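Long-range contact in Two-component system sensor histidine kinase (Bacteroides thetaiotaomicron, PDB 3OTT), which is probably a membrane-bound sensor histidine kinase and transcription regulator whose extracellular beta-propeller and beta-sandwich region, described here, appears to sense saccharides: residues T147-I152 with G162-L167. Sequence-based numbering, arbitrary orientation.
Sequences TIYSII and GTYNGL
Tyr149 and Tyr164 lie side by side and point the same way, Tyr149 on strand 148-153 and Tyr164 just past the end of strand 159-163, an antiparallel pair whose register shifts by one residue at a classic beta bulge. The Tyr149 ring lies beside the backbone at Thr163 and Tyr164, its CE2 3.9 Å from Tyr164 CA, and its OH ends beside Tyr164 CD2. CG of Tyr164 is anti to its backbone N (chi1 -179°), and the ring makes an edge-to-face contact with Phe192.

The bulge sets Tyr149 and Ser150 both opposite Gly162. Gly162 O accepts from Tyr149 N at 2.9 Å. It also accepts, less straight, from Ser150 N, with Ser150 N to Gly162 O at 3.2 Å. In return, Gly162 N gives a 2.7 Å bond to Ser150 O. Glycine suits this place, since a CB here would come close to Ser150 CB on the same face of the sheet. At the open end of the hairpin, Tyr164 N bonds to Thr147 O.

On the face bearing Ile148 and Thr163, the Ile148 CD1 methyl touches Thr163 CG2 at 3.7 Å; Ile148 also packs on Val161 and Thr107. Thr163 OG1 lies between the backbone N and carbonyl carbon (chi1 78°); it accepts from Asn165 N in an ST turn and donates to Gly166 O at 3.0 Å. Threonine therefore serves both needs, a methyl for the isoleucine and a hydroxyl for the tight turn. Thr147 likewise splits its roles, its CB against Tyr164 CB at 3.8 Å and its OG1 bonded to Leu120 O.

The bulged pair forms the first two strands of a four-stranded propeller blade; backbone bonds fix its shifted register, while the Thr163 hydroxyl ties down the turn leading to the third.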
# COMPACT_ATOMS: atom_id res chain seq x y z
N THR B 147 -8.77 -21.68 -30.90
CA THR B 147 -7.50 -22.16 -30.35
C THR B 147 -6.71 -21.06 -29.64
O THR B 147 -6.14 -20.19 -30.29
CB THR B 147 -6.65 -22.86 -31.41
OG1 THR B 147 -7.40 -23.97 -31.90
CG2 THR B 147 -5.35 -23.44 -30.81
N ILE B 148 -6.64 -21.14 -28.31
CA ILE B 148 -6.06 -20.14 -27.44
C ILE B 148 -4.70 -20.57 -26.94
O ILE B 148 -4.59 -21.67 -26.37
CB ILE B 148 -6.94 -19.94 -26.19
CG1 ILE B 148 -8.41 -19.80 -26.56
CG2 ILE B 148 -6.48 -18.71 -25.38
CD1 ILE B 148 -8.73 -18.67 -27.59
N TYR B 149 -3.68 -19.73 -27.12
CA TYR B 149 -2.34 -20.05 -26.60
C TYR B 149 -1.88 -19.21 -25.42
O TYR B 149 -0.97 -19.59 -24.73
CB TYR B 149 -1.26 -19.99 -27.70
CG TYR B 149 -1.45 -20.98 -28.79
CD1 TYR B 149 -1.63 -22.35 -28.50
CD2 TYR B 149 -1.42 -20.58 -30.10
CE1 TYR B 149 -1.77 -23.28 -29.50
CE2 TYR B 149 -1.60 -21.48 -31.11
CZ TYR B 149 -1.76 -22.85 -30.82
OH TYR B 149 -1.95 -23.73 -31.85
N SER B 150 -2.43 -18.02 -25.27
CA SER B 150 -1.91 -17.09 -24.26
C SER B 150 -2.99 -16.14 -23.86
O SER B 150 -3.75 -15.66 -24.69
CB SER B 150 -0.73 -16.29 -24.83
OG SER B 150 -0.15 -15.55 -23.72
N ILE B 151 -3.11 -15.95 -22.56
CA ILE B 151 -4.00 -14.97 -22.00
C ILE B 151 -3.40 -14.26 -20.80
O ILE B 151 -2.72 -14.92 -19.99
CB ILE B 151 -5.50 -15.38 -21.82
CG1 ILE B 151 -6.07 -14.74 -20.59
CG2 ILE B 151 -5.78 -16.85 -21.83
CD1 ILE B 151 -7.49 -14.65 -20.64
N ILE B 152 -3.56 -12.92 -20.79
CA ILE B 152 -3.08 -12.08 -19.69
C ILE B 152 -4.06 -11.03 -19.23
O ILE B 152 -4.91 -10.54 -20.00
CB ILE B 152 -1.70 -11.35 -19.98
CG1 ILE B 152 -1.83 -10.44 -21.17
CG2 ILE B 152 -0.49 -12.36 -20.02
CD1 ILE B 152 -0.77 -9.32 -21.25
N GLY B 162 -4.28 -14.24 -26.97
CA GLY B 162 -3.49 -14.63 -28.13
C GLY B 162 -3.95 -16.00 -28.63
O GLY B 162 -4.03 -16.96 -27.86
N THR B 163 -4.21 -16.10 -29.92
CA THR B 163 -4.80 -17.27 -30.51
C THR B 163 -3.98 -17.81 -31.68
O THR B 163 -2.95 -17.26 -32.04
CB THR B 163 -6.26 -17.02 -31.03
OG1 THR B 163 -6.25 -16.34 -32.29
CG2 THR B 163 -7.20 -16.33 -29.98
N TYR B 164 -4.46 -18.91 -32.25
CA TYR B 164 -3.93 -19.48 -33.46
C TYR B 164 -3.93 -18.42 -34.59
O TYR B 164 -3.04 -18.41 -35.43
CB TYR B 164 -4.78 -20.70 -33.85
CG TYR B 164 -4.33 -21.40 -35.06
CD1 TYR B 164 -5.10 -21.39 -36.22
CD2 TYR B 164 -3.12 -22.06 -35.09
CE1 TYR B 164 -4.68 -22.01 -37.36
CE2 TYR B 164 -2.69 -22.69 -36.24
CZ TYR B 164 -3.48 -22.66 -37.38
OH TYR B 164 -3.05 -23.32 -38.53
N ASN B 165 -4.93 -17.56 -34.62
CA ASN B 165 -4.95 -16.54 -35.65
C ASN B 165 -5.07 -15.12 -35.08
O ASN B 165 -6.01 -14.37 -35.39
CB ASN B 165 -6.02 -16.83 -36.75
CG ASN B 165 -5.88 -15.89 -37.98
OD1 ASN B 165 -4.75 -15.55 -38.42
ND2 ASN B 165 -7.02 -15.47 -38.53
N GLY B 166 -4.12 -14.74 -34.25
CA GLY B 166 -4.01 -13.31 -33.91
C GLY B 166 -4.43 -12.91 -32.51
O GLY B 166 -4.79 -13.76 -31.66
N LEU B 167 -4.38 -11.61 -32.27
CA LEU B 167 -4.58 -11.03 -30.97
C LEU B 167 -5.88 -10.25 -30.92
O LEU B 167 -6.24 -9.53 -31.85
CB LEU B 167 -3.44 -10.09 -30.68
CG LEU B 167 -3.38 -9.41 -29.32
CD1 LEU B 167 -3.07 -10.38 -28.19
CD2 LEU B 167 -2.34 -8.30 -29.41